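Local coordinates for protein NADP-dependent glyceraldehyde-3-phosphate dehydrogenase (Bacillus halodurans, PDB 3PRL) that probably oxidises glyceraldehyde 3-phosphate with NADP+ without adding phosphate, as a tetrameric member of the aldehyde dehydrogenase family, at residues E151-V156 against M473-V478; Q344-D349 against M380-E385; N353-L358 against D374-A379. All coordinates share one frame; numbering follows the deposited sequence.

Interaction 1 (E151-V156 against M473-V478)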
ATOM      1  N   GLU D 151      13.937  -5.291  -7.817  1.00 25.47           N
ATOM      2  CA  GLU D 151      15.225  -5.910  -8.129  1.00 25.35           C
ATOM      3  C   GLU D 151      16.338  -4.919  -7.784  1.00 24.02           C
ATOM      4  O   GLU D 151      16.209  -3.739  -8.093  1.00 23.59           O
ATOM      5  CB  GLU D 151      15.251  -6.248  -9.630  1.00 26.21           C
ATOM      6  CG  GLU D 151      16.611  -6.630 -10.253  1.00 32.62           C
ATOM      7  CD  GLU D 151      17.013  -8.090 -10.055  1.00 27.35           C
ATOM      8  OE1 GLU D 151      16.713  -8.680  -9.003  1.00 33.18           O
ATOM      9  OE2 GLU D 151      17.680  -8.644 -10.950  1.00 33.72           O
ATOM     10  N   PRO D 152      17.432  -5.383  -7.142  1.00 23.49           N
ATOM     11  CA  PRO D 152      18.584  -4.481  -6.950  1.00 22.78           C
ATOM     12  C   PRO D 152      19.045  -3.855  -8.270  1.00 21.91           C
ATOM     13  O   PRO D 152      18.848  -4.437  -9.333  1.00 20.81           O
ATOM     14  CB  PRO D 152      19.691  -5.406  -6.429  1.00 24.16           C
ATOM     15  CG  PRO D 152      19.136  -6.833  -6.472  1.00 26.00           C
ATOM     16  CD  PRO D 152      17.638  -6.696  -6.501  1.00 24.01           C
ATOM     17  N   LEU D 153      19.647  -2.670  -8.204  1.00 21.74           N
ATOM     18  CA  LEU D 153      20.204  -2.051  -9.403  1.00 21.70           C
ATOM     19  C   LEU D 153      21.586  -2.643  -9.766  1.00 22.13           C
ATOM     20  O   LEU D 153      21.917  -2.739 -10.951  1.00 22.10           O
ATOM     21  CB  LEU D 153      20.286  -0.517  -9.243  1.00 21.54           C
ATOM     22  CG  LEU D 153      19.039   0.303  -8.884  1.00 18.83           C
ATOM     23  CD1 LEU D 153      19.440   1.592  -8.167  1.00 20.86           C
ATOM     24  CD2 LEU D 153      18.168   0.634 -10.119  1.00 20.96           C
ATOM     25  N   GLY D 154      22.372  -3.055  -8.763  1.00 21.98           N
ATOM     26  CA  GLY D 154      23.749  -3.536  -9.000  1.00 22.92           C
ATOM     27  C   GLY D 154      24.797  -3.157  -7.949  1.00 23.70           C
ATOM     28  O   GLY D 154      24.702  -3.555  -6.797  1.00 23.51           O
ATOM     29  N   VAL D 155      25.822  -2.421  -8.367  1.00 24.29           N
ATOM     30  CA  VAL D 155      26.820  -1.884  -7.448  1.00 24.93           C
ATOM     31  C   VAL D 155      26.482  -0.432  -7.138  1.00 23.75           C
ATOM     32  O   VAL D 155      26.345   0.392  -8.056  1.00 24.31           O
ATOM     33  CB  VAL D 155      28.267  -1.992  -8.029  1.00 26.06           C
ATOM     34  CG1 VAL D 155      29.277  -1.420  -7.054  1.00 28.33           C
ATOM     35  CG2 VAL D 155      28.624  -3.440  -8.327  1.00 28.73           C
ATOM     36  N   VAL D 156      26.335  -0.124  -5.853  1.00 22.37           N
ATOM     37  CA  VAL D 156      25.953   1.222  -5.398  1.00 21.33           C
ATOM     38  C   VAL D 156      27.155   1.943  -4.836  1.00 21.48           C
ATOM     39  O   VAL D 156      27.879   1.397  -3.996  1.00 21.61           O
ATOM     40  CB  VAL D 156      24.776   1.178  -4.347  1.00 21.33           C
ATOM     41  CG1 VAL D 156      24.581   2.505  -3.616  1.00 19.84           C
ATOM     42  CG2 VAL D 156      23.463   0.774  -5.033  1.00 20.00           C
ATOM     43  N   MET D 473      17.071   2.137  -4.167  1.00 23.17           N
ATOM     44  CA  MET D 473      18.111   1.119  -4.319  1.00 24.40           C
ATOM     45  C   MET D 473      17.712  -0.010  -5.270  1.00 22.31           C
ATOM     46  O   MET D 473      18.478  -0.949  -5.488  1.00 21.42           O
ATOM     47  CB  MET D 473      18.460   0.498  -2.962  1.00 28.03           C
ATOM     48  CG  MET D 473      18.838   1.488  -1.861  1.00 28.54           C
ATOM     49  SD  MET D 473      20.519   2.138  -1.957  1.00 29.10           S
ATOM     50  CE  MET D 473      20.482   3.424  -0.709  1.00 28.66           C
ATOM     51  N   THR D 474      16.496   0.079  -5.797  1.00 21.03           N
ATOM     52  CA  THR D 474      15.896  -1.004  -6.551  1.00 20.63           C
ATOM     53  C   THR D 474      15.213  -0.434  -7.789  1.00 19.52           C
ATOM     54  O   THR D 474      15.262   0.760  -8.036  1.00 18.12           O
ATOM     55  CB  THR D 474      14.831  -1.750  -5.699  1.00 20.38           C
ATOM     56  OG1 THR D 474      14.095  -0.796  -4.925  1.00 22.18           O
ATOM     57  CG2 THR D 474      15.473  -2.774  -4.759  1.00 22.80           C
ATOM     58  N   ARG D 475      14.564  -1.325  -8.532  1.00 20.28           N
ATOM     59  CA  ARG D 475      13.764  -0.999  -9.717  1.00 20.32           C
ATOM     60  C   ARG D 475      12.722  -2.115  -9.880  1.00 21.11           C
ATOM     61  O   ARG D 475      12.863  -3.212  -9.294  1.00 20.91           O
ATOM     62  CB  ARG D 475      14.653  -0.822 -10.986  1.00 20.23           C
ATOM     63  CG  ARG D 475      15.600  -2.037 -11.389  1.00 16.51           C
ATOM     64  CD  ARG D 475      14.876  -3.129 -12.214  1.00 20.78           C
ATOM     65  NE  ARG D 475      15.754  -4.110 -12.867  1.00 16.91           N
ATOM     66  CZ  ARG D 475      15.332  -5.006 -13.768  1.00 21.57           C
ATOM     67  NH1 ARG D 475      14.040  -5.057 -14.119  1.00 16.94           N
ATOM     68  NH2 ARG D 475      16.186  -5.858 -14.324  1.00 17.62           N
ATOM     69  N   GLU D 476      11.683  -1.835 -10.670  1.00 21.39           N
ATOM     70  CA  GLU D 476      10.635  -2.793 -10.903  1.00 22.03           C
ATOM     71  C   GLU D 476      11.121  -3.901 -11.826  1.00 21.69           C
ATOM     72  O   GLU D 476      11.871  -3.670 -12.786  1.00 21.44           O
ATOM     73  CB  GLU D 476       9.367  -2.135 -11.458  1.00 22.85           C
ATOM     74  CG  GLU D 476       8.545  -1.377 -10.406  1.00 29.17           C
ATOM     75  CD  GLU D 476       8.867   0.103 -10.349  1.00 22.48           C
ATOM     76  OE1 GLU D 476       9.968   0.509 -10.776  1.00 29.30           O
ATOM     77  OE2 GLU D 476       8.007   0.877  -9.882  1.00 28.86           O
ATOM     78  N   ARG D 477      10.688  -5.101 -11.481  1.00 21.88           N
ATOM     79  CA  ARG D 477      10.948  -6.311 -12.220  1.00 22.85           C
ATOM     80  C   ARG D 477       9.592  -6.928 -12.533  1.00 21.91           C
ATOM     81  O   ARG D 477       8.886  -7.373 -11.626  1.00 22.58           O
ATOM     82  CB  ARG D 477      11.804  -7.246 -11.360  1.00 24.58           C
ATOM     83  CG  ARG D 477      11.979  -8.631 -11.966  1.00 32.99           C
ATOM     84  CD  ARG D 477      13.341  -9.287 -11.707  1.00 25.83           C
ATOM     85  NE  ARG D 477      13.556 -10.095 -12.891  1.00 34.03           N
ATOM     86  CZ  ARG D 477      14.499  -9.908 -13.807  1.00 26.90           C
ATOM     87  NH1 ARG D 477      15.451  -8.997 -13.659  1.00 34.26           N
ATOM     88  NH2 ARG D 477      14.503 -10.692 -14.870  1.00 34.87           N
ATOM     89  N   VAL D 478       9.208  -6.931 -13.805  1.00 20.13           N
ATOM     90  CA  VAL D 478       7.861  -7.385 -14.193  1.00 18.17           C
ATOM     91  C   VAL D 478       7.930  -8.716 -14.965  1.00 17.48           C
ATOM     92  O   VAL D 478       8.723  -8.847 -15.897  1.00 16.83           O
ATOM     93  CB  VAL D 478       7.121  -6.311 -15.063  1.00 16.99           C
ATOM     94  CG1 VAL D 478       5.680  -6.743 -15.395  1.00 16.39           C
ATOM     95  CG2 VAL D 478       7.134  -4.935 -14.382  1.00 15.92           C
TER
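Glu151 and Arg475 face each other as an antiparallel hydrogen-bonded pair, where strand 144-159 meets strand 474-482. Both strands belong to the mixed sheet of the NADP-binding part of this aldehyde dehydrogenase fold; Lys186, which binds NADP, is on its strand 182-186. Glu151 N gives a bond of 2.8 Å to Arg475 O. Arg475 N returns one of 3.0 Å to Glu151 O. Pro152 and Thr474 form the next, non-hydrogen-bonded pair. Here the CA of Thr474 makes a CA-H...O contact of 3.2 Å with Glu151 O. Beyond it Leu153 N makes a weak bond to Met473 O.

The side chains of Glu151, Arg475 and Arg477 run side by side. Glu151 CG lies over one face of the Arg475 guanidinium, 3.7 Å from its NE. The carboxylate and guanidinium planes are 88° apart. With CG placed opposite the backbone N (chi1 167°) and the chain bent at chi2, Glu151 OE2 forms a long salt bridge of 3.5 Å to Arg477 NH1. Nearer the backbone, Leu153 CD2 rests 3.9 Å from Arg475 CB.

A second subunit supplies further partners. Its Lys431 pairs with Glu151 OE1. Its Val435 O and Leu433 O accept from Arg475 and Arg477. Val478 pairs in parallel with a strand of that subunit, so the sheet continues across the interface. Thr474 OG1 is bonded to Leu470 O, in the helix just before its strand. Arg475 is fixed from within its own strand as well: NH1 donates to Glu476 O at 2.9 Å, with the acceptor in the guanidinium plane.

Interaction 2 (Q344-D349 against M380-E385)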
ATOM      1  N   GLN D 344      34.381  33.103   9.799  1.00 37.77           N
ATOM      2  CA  GLN D 344      34.811  34.432  10.254  1.00 38.75           C
ATOM      3  C   GLN D 344      34.447  35.540   9.264  1.00 39.16           C
ATOM      4  O   GLN D 344      34.000  36.620   9.668  1.00 39.83           O
ATOM      5  CB  GLN D 344      36.320  34.440  10.525  1.00 39.33           C
ATOM      6  CG  GLN D 344      36.884  35.759  11.089  1.00 39.23           C
ATOM      7  CD  GLN D 344      36.233  36.180  12.403  1.00 40.46           C
ATOM      8  OE1 GLN D 344      36.283  35.462  13.400  1.00 39.26           O
ATOM      9  NE2 GLN D 344      35.622  37.358  12.404  1.00 39.96           N
ATOM     10  N   GLY D 345      34.640  35.262   7.977  1.00 38.86           N
ATOM     11  CA  GLY D 345      34.343  36.218   6.906  1.00 38.90           C
ATOM     12  C   GLY D 345      32.873  36.571   6.775  1.00 38.53           C
ATOM     13  O   GLY D 345      32.535  37.699   6.389  1.00 39.02           O
ATOM     14  N   LEU D 346      32.005  35.602   7.074  1.00 37.39           N
ATOM     15  CA  LEU D 346      30.560  35.819   7.125  1.00 37.07           C
ATOM     16  C   LEU D 346      30.161  36.770   8.255  1.00 37.90           C
ATOM     17  O   LEU D 346      29.315  37.648   8.054  1.00 38.15           O
ATOM     18  CB  LEU D 346      29.798  34.480   7.250  1.00 35.32           C
ATOM     19  CG  LEU D 346      29.276  33.790   5.973  1.00 35.62           C
ATOM     20  CD1 LEU D 346      30.365  33.571   4.936  1.00 34.82           C
ATOM     21  CD2 LEU D 346      28.600  32.457   6.282  1.00 33.89           C
ATOM     22  N   ILE D 347      30.764  36.577   9.431  1.00 38.60           N
ATOM     23  CA  ILE D 347      30.560  37.464  10.585  1.00 39.86           C
ATOM     24  C   ILE D 347      31.023  38.888  10.253  1.00 41.44           C
ATOM     25  O   ILE D 347      30.222  39.825  10.312  1.00 41.86           O
ATOM     26  CB  ILE D 347      31.261  36.927  11.864  1.00 39.66           C
ATOM     27  CG1 ILE D 347      30.574  35.641  12.335  1.00 37.96           C
ATOM     28  CG2 ILE D 347      31.260  37.989  12.979  1.00 39.53           C
ATOM     29  CD1 ILE D 347      31.411  34.779  13.269  1.00 38.69           C
ATOM     30  N   ASP D 348      32.299  39.026   9.882  1.00 42.78           N
ATOM     31  CA  ASP D 348      32.884  40.295   9.404  1.00 44.74           C
ATOM     32  C   ASP D 348      31.917  41.086   8.501  1.00 45.38           C
ATOM     33  O   ASP D 348      31.432  42.150   8.895  1.00 46.49           O
ATOM     34  CB  ASP D 348      34.189  40.039   8.634  1.00 45.41           C
ATOM     35  CG  ASP D 348      35.352  39.627   9.528  1.00 46.34           C
ATOM     36  OD1 ASP D 348      36.355  39.140   8.961  1.00 45.51           O
ATOM     37  OD2 ASP D 348      35.300  39.794  10.769  1.00 45.81           O
ATOM     38  N   ASP D 349      31.636  40.550   7.306  1.00 44.62           N
ATOM     39  CA  ASP D 349      30.741  41.177   6.319  1.00 44.78           C
ATOM     40  C   ASP D 349      29.442  41.700   6.930  1.00 43.97           C
ATOM     41  O   ASP D 349      28.955  42.776   6.551  1.00 44.51           O
ATOM     42  CB  ASP D 349      30.404  40.201   5.181  1.00 44.80           C
ATOM     43  CG  ASP D 349      29.408  40.784   4.194  1.00 46.01           C
ATOM     44  OD1 ASP D 349      29.836  41.572   3.318  1.00 45.70           O
ATOM     45  OD2 ASP D 349      28.202  40.466   4.307  1.00 44.58           O
ATOM     46  N   MET D 380      23.594  41.056   3.523  1.00 38.90           N
ATOM     47  CA  MET D 380      24.682  40.352   4.213  1.00 38.03           C
ATOM     48  C   MET D 380      24.755  38.897   3.755  1.00 36.76           C
ATOM     49  O   MET D 380      23.725  38.209   3.652  1.00 35.83           O
ATOM     50  CB  MET D 380      24.473  40.394   5.729  1.00 37.90           C
ATOM     51  CG  MET D 380      24.098  41.770   6.274  1.00 37.30           C
ATOM     52  SD  MET D 380      23.627  41.732   8.012  1.00 38.97           S
ATOM     53  CE  MET D 380      23.425  43.489   8.341  1.00 38.67           C
ATOM     54  N   ARG D 381      25.978  38.432   3.505  1.00 36.37           N
ATOM     55  CA  ARG D 381      26.227  37.077   3.021  1.00 35.57           C
ATOM     56  C   ARG D 381      25.641  36.016   3.950  1.00 34.65           C
ATOM     57  O   ARG D 381      25.150  34.989   3.480  1.00 33.55           O
ATOM     58  CB  ARG D 381      27.728  36.832   2.849  1.00 36.27           C
ATOM     59  CG  ARG D 381      28.401  37.667   1.760  1.00 37.38           C
ATOM     60  CD  ARG D 381      29.904  37.435   1.768  1.00 37.23           C
ATOM     61  NE  ARG D 381      30.226  36.009   1.711  1.00 36.64           N
ATOM     62  CZ  ARG D 381      31.426  35.494   1.961  1.00 36.55           C
ATOM     63  NH1 ARG D 381      32.444  36.291   2.280  1.00 37.25           N
ATOM     64  NH2 ARG D 381      31.619  34.176   1.876  1.00 35.88           N
ATOM     65  N   VAL D 382      25.692  36.289   5.256  1.00 34.97           N
ATOM     66  CA  VAL D 382      25.312  35.338   6.306  1.00 34.78           C
ATOM     67  C   VAL D 382      23.807  35.080   6.333  1.00 35.07           C
ATOM     68  O   VAL D 382      23.343  34.165   7.013  1.00 35.18           O
ATOM     69  CB  VAL D 382      25.846  35.791   7.726  1.00 35.48           C
ATOM     70  CG1 VAL D 382      24.974  36.918   8.335  1.00 36.15           C
ATOM     71  CG2 VAL D 382      25.978  34.601   8.691  1.00 34.93           C
ATOM     72  N   ALA D 383      23.048  35.882   5.590  1.00 35.10           N
ATOM     73  CA  ALA D 383      21.604  35.695   5.487  1.00 34.71           C
ATOM     74  C   ALA D 383      21.268  34.614   4.461  1.00 33.77           C
ATOM     75  O   ALA D 383      20.117  34.173   4.355  1.00 33.30           O
ATOM     76  CB  ALA D 383      20.909  37.028   5.125  1.00 35.39           C
ATOM     77  N   TRP D 384      22.287  34.180   3.723  1.00 33.55           N
ATOM     78  CA  TRP D 384      22.093  33.361   2.535  1.00 32.77           C
ATOM     79  C   TRP D 384      23.026  32.155   2.545  1.00 32.17           C
ATOM     80  O   TRP D 384      22.563  31.008   2.418  1.00 31.80           O
ATOM     81  CB  TRP D 384      22.309  34.207   1.259  1.00 33.00           C
ATOM     82  CG  TRP D 384      21.404  35.413   1.153  1.00 33.50           C
ATOM     83  CD1 TRP D 384      21.781  36.736   1.158  1.00 34.43           C
ATOM     84  CD2 TRP D 384      19.973  35.406   1.037  1.00 33.44           C
ATOM     85  NE1 TRP D 384      20.675  37.545   1.045  1.00 34.78           N
ATOM     86  CE2 TRP D 384      19.553  36.758   0.969  1.00 34.20           C
ATOM     87  CE3 TRP D 384      19.005  34.390   0.971  1.00 32.67           C
ATOM     88  CZ2 TRP D 384      18.206  37.121   0.855  1.00 34.41           C
ATOM     89  CZ3 TRP D 384      17.655  34.754   0.841  1.00 32.89           C
ATOM     90  CH2 TRP D 384      17.273  36.111   0.786  1.00 33.63           C
ATOM     91  N   GLU D 385      24.326  32.418   2.709  1.00 31.72           N
ATOM     92  CA  GLU D 385      25.359  31.383   2.629  1.00 30.94           C
ATOM     93  C   GLU D 385      25.442  30.500   3.882  1.00 30.70           C
ATOM     94  O   GLU D 385      25.707  30.982   4.991  1.00 30.14           O
ATOM     95  CB  GLU D 385      26.742  31.993   2.352  1.00 31.50           C
ATOM     96  CG  GLU D 385      26.814  32.947   1.148  1.00 31.72           C
ATOM     97  CD  GLU D 385      28.236  33.430   0.845  1.00 32.61           C
ATOM     98  OE1 GLU D 385      29.221  32.814   1.322  1.00 32.11           O
ATOM     99  OE2 GLU D 385      28.363  34.432   0.109  1.00 32.87           O
TER
HETATM  100  O   HOH W   1      27.128  38.590   6.432  1.00  8.88           O
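Leu346 CD1 sits on one face of the Arg381 guanidinium, 3.4 Å from Arg381 NH2 and offset toward the rim. The two side chains cross at about a right angle. Arg381 bends at chi3 (52°), which turns its head back to Glu385. It grips that carboxylate side-on: NE meets OE2, and NH2 meets OE1 at 2.8 Å. This two-point grip fixes the rotation of the guanidinium plane on which Leu346 lies. Asp349 extends its CG opposite the backbone N (chi1 176°) and accepts at OD2 from Arg381 N, 3.1 Å away and nearly straight. The donor comes from the anti side, 34° out of the carboxylate plane. A water also donates to Asp349 OD2 and to Leu346 O, and accepts from Val382 N, 3.0 Å from the water oxygen. Leu346 CB and Val382 CG2 pack together at 4.1 Å. An alanine in place of Arg381 would be likely to cost Glu385 its charged partner and Leu346 CD1 the flat surface beneath it. The contact joins helix 337-352 to the 3-10 turn at 381-383, between strands 367-374 and 391-397. Phe342 of that helix touches both Arg381 and Glu385, while Val382 also meets Leu373 of strand 367-374.

Interaction 3 (N353-L358 against D374-A379)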
ATOM      1  N   ASN D 353      28.568  45.479   7.467  1.00 46.34           N
ATOM      2  CA  ASN D 353      27.315  46.027   6.952  1.00 46.44           C
ATOM      3  C   ASN D 353      26.336  46.350   8.085  1.00 45.78           C
ATOM      4  O   ASN D 353      25.119  46.447   7.876  1.00 45.41           O
ATOM      5  CB  ASN D 353      26.681  45.064   5.941  1.00 46.05           C
ATOM      6  CG  ASN D 353      25.539  45.705   5.148  1.00 47.79           C
ATOM      7  OD1 ASN D 353      24.383  45.293   5.265  1.00 46.05           O
ATOM      8  ND2 ASN D 353      25.860  46.714   4.346  1.00 47.28           N
ATOM      9  N   GLY D 354      26.885  46.474   9.290  1.00 45.53           N
ATOM     10  CA  GLY D 354      26.178  47.062  10.424  1.00 45.79           C
ATOM     11  C   GLY D 354      25.239  46.187  11.231  1.00 44.78           C
ATOM     12  O   GLY D 354      24.295  46.702  11.836  1.00 45.15           O
ATOM     13  N   ALA D 355      25.488  44.879  11.264  1.00 43.26           N
ATOM     14  CA  ALA D 355      24.656  43.983  12.076  1.00 42.42           C
ATOM     15  C   ALA D 355      25.071  44.069  13.532  1.00 42.60           C
ATOM     16  O   ALA D 355      26.260  44.231  13.835  1.00 43.13           O
ATOM     17  CB  ALA D 355      24.740  42.533  11.585  1.00 41.05           C
ATOM     18  N   THR D 356      24.098  43.965  14.433  1.00 42.06           N
ATOM     19  CA  THR D 356      24.402  44.032  15.857  1.00 42.18           C
ATOM     20  C   THR D 356      24.921  42.691  16.359  1.00 41.20           C
ATOM     21  O   THR D 356      24.262  41.655  16.195  1.00 39.80           O
ATOM     22  CB  THR D 356      23.187  44.472  16.697  1.00 42.55           C
ATOM     23  OG1 THR D 356      22.524  45.568  16.058  1.00 40.93           O
ATOM     24  CG2 THR D 356      23.629  44.895  18.094  1.00 41.04           C
ATOM     25  N   LEU D 357      26.098  42.715  16.974  1.00 41.53           N
ATOM     26  CA  LEU D 357      26.632  41.524  17.595  1.00 41.20           C
ATOM     27  C   LEU D 357      26.021  41.407  18.980  1.00 42.77           C
ATOM     28  O   LEU D 357      26.302  42.225  19.871  1.00 43.45           O
ATOM     29  CB  LEU D 357      28.160  41.562  17.655  1.00 40.88           C
ATOM     30  CG  LEU D 357      28.854  40.366  18.319  1.00 40.06           C
ATOM     31  CD1 LEU D 357      29.003  39.197  17.330  1.00 39.34           C
ATOM     32  CD2 LEU D 357      30.211  40.765  18.916  1.00 40.96           C
ATOM     33  N   LEU D 358      25.165  40.397  19.148  1.00 43.33           N
ATOM     34  CA  LEU D 358      24.485  40.162  20.419  1.00 44.56           C
ATOM     35  C   LEU D 358      25.285  39.322  21.417  1.00 45.55           C
ATOM     36  O   LEU D 358      25.149  39.501  22.633  1.00 46.05           O
ATOM     37  CB  LEU D 358      23.101  39.566  20.190  1.00 44.15           C
ATOM     38  CG  LEU D 358      21.939  40.468  20.620  1.00 46.00           C
ATOM     39  CD1 LEU D 358      21.929  41.831  19.914  1.00 45.59           C
ATOM     40  CD2 LEU D 358      20.611  39.740  20.439  1.00 44.27           C
ATOM     41  N   ASP D 374      22.179  40.188  15.243  1.00 43.08           N
ATOM     42  CA  ASP D 374      20.820  40.715  15.140  1.00 43.59           C
ATOM     43  C   ASP D 374      20.745  41.719  13.999  1.00 43.72           C
ATOM     44  O   ASP D 374      21.774  42.108  13.445  1.00 43.79           O
ATOM     45  CB  ASP D 374      20.363  41.336  16.473  1.00 44.84           C
ATOM     46  CG  ASP D 374      18.835  41.417  16.611  1.00 45.76           C
ATOM     47  OD1 ASP D 374      18.103  41.101  15.642  1.00 44.49           O
ATOM     48  OD2 ASP D 374      18.365  41.806  17.704  1.00 45.56           O
ATOM     49  N   ASP D 375      19.519  42.103  13.640  1.00 44.00           N
ATOM     50  CA  ASP D 375      19.235  43.108  12.611  1.00 44.44           C
ATOM     51  C   ASP D 375      19.869  42.768  11.264  1.00 44.07           C
ATOM     52  O   ASP D 375      20.255  43.658  10.489  1.00 44.62           O
ATOM     53  CB  ASP D 375      19.648  44.498  13.103  1.00 45.67           C
ATOM     54  CG  ASP D 375      18.798  44.974  14.268  1.00 47.00           C
ATOM     55  OD1 ASP D 375      17.703  45.526  14.011  1.00 46.76           O
ATOM     56  OD2 ASP D 375      19.224  44.808  15.435  1.00 46.44           O
ATOM     57  N   VAL D 376      19.960  41.464  10.994  1.00 42.95           N
ATOM     58  CA  VAL D 376      20.649  40.943   9.818  1.00 42.18           C
ATOM     59  C   VAL D 376      19.851  41.256   8.562  1.00 42.44           C
ATOM     60  O   VAL D 376      18.623  41.143   8.541  1.00 42.67           O
ATOM     61  CB  VAL D 376      20.979  39.435   9.965  1.00 40.98           C
ATOM     62  CG1 VAL D 376      21.475  38.833   8.647  1.00 40.40           C
ATOM     63  CG2 VAL D 376      22.031  39.253  11.043  1.00 41.06           C
ATOM     64  N   THR D 377      20.556  41.682   7.524  1.00 42.44           N
ATOM     65  CA  THR D 377      19.890  42.172   6.325  1.00 42.33           C
ATOM     66  C   THR D 377      20.114  41.256   5.118  1.00 40.90           C
ATOM     67  O   THR D 377      21.108  40.519   5.058  1.00 40.27           O
ATOM     68  CB  THR D 377      20.290  43.649   6.005  1.00 43.45           C
ATOM     69  OG1 THR D 377      21.697  43.739   5.768  1.00 43.94           O
ATOM     70  CG2 THR D 377      19.905  44.590   7.156  1.00 44.63           C
ATOM     71  N   PRO D 378      19.179  41.290   4.154  1.00 40.54           N
ATOM     72  CA  PRO D 378      19.333  40.567   2.898  1.00 39.53           C
ATOM     73  C   PRO D 378      20.601  40.932   2.112  1.00 39.64           C
ATOM     74  O   PRO D 378      20.957  40.207   1.190  1.00 39.08           O
ATOM     75  CB  PRO D 378      18.091  40.986   2.110  1.00 40.03           C
ATOM     76  CG  PRO D 378      17.091  41.295   3.135  1.00 38.83           C
ATOM     77  CD  PRO D 378      17.856  41.939   4.239  1.00 40.86           C
ATOM     78  N   ALA D 379      21.270  42.036   2.466  1.00 40.45           N
ATOM     79  CA  ALA D 379      22.536  42.430   1.808  1.00 40.56           C
ATOM     80  C   ALA D 379      23.771  41.710   2.378  1.00 39.82           C
ATOM     81  O   ALA D 379      24.861  41.756   1.786  1.00 40.04           O
ATOM     82  CB  ALA D 379      22.733  43.964   1.859  1.00 41.62           C
TER
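The Asp374 carboxylate lies beside Leu358, whose CD2 is 4.1 Å from Asp374 OD2. Leu358 CD1 packs against Asp374 CB at 3.8 Å, and the two side chains cross at a slant. The other oxygen, Asp374 OD1, is met from above the carboxylate plane by the backbone N of Asp375, at 2.6 Å. A long, weak ion pair to Arg396 reaches the same oxygen. The Asp375 carboxylate runs alongside Thr356, and its OD2 takes a weak hydrogen bond of 3.4 Å from Thr356 OG1. Thr356 has that hydroxyl opposite its carbonyl carbon (chi1 -44°), which turns it to Asp375. In the Asn353 amide, OD1 is the atom that approaches Thr377 OG1, 3.1 Å away. It also touches the methyl of Ala379.

The backbones form the end of an antiparallel pairing of strands 356-359 and 367-374. Thr356 and Asp374 are its hydrogen-bonded pair. Asp374 N donates to Thr356 O at 2.7 Å, and Thr356 N returns a bond of 3.1 Å to Asp374 O. A Schellman motif ends helix 337-352 just before this strand, with Gly354 at positive phi as its C-prime residue. Beyond the pair Ala355 CB faces Asp374 O and the Val376 side chain. Val376 turns away to Pro393 and Ile395 of strand 391-397, and Val310 of helix 303-317 touches both Leu358 and Asp374.

Interaction 1 is buried and borders a second subunit. Interactions 2 and 3 are partly buried, and no other subunit touches them. They lie on the opposite side of the chain's centre, with centres about 44 and 50 Å from that of interaction 1. Interactions 2 and 3 are neighbours, centres about 9 Å apart, and share the chain from helix 337-352 through to the loop after strand 367-374. Trp384 NE1 probably donates a hydrogen bond to Pro378 O, 2.7 Å away, and Met380 CE packs on Ala355 CB. Strand pairing supports interactions 1 and 3. Interaction 2 relies instead on a carboxylate, a water and an arginine face. The charged side chains of interaction 1 also find partners on the second subunit.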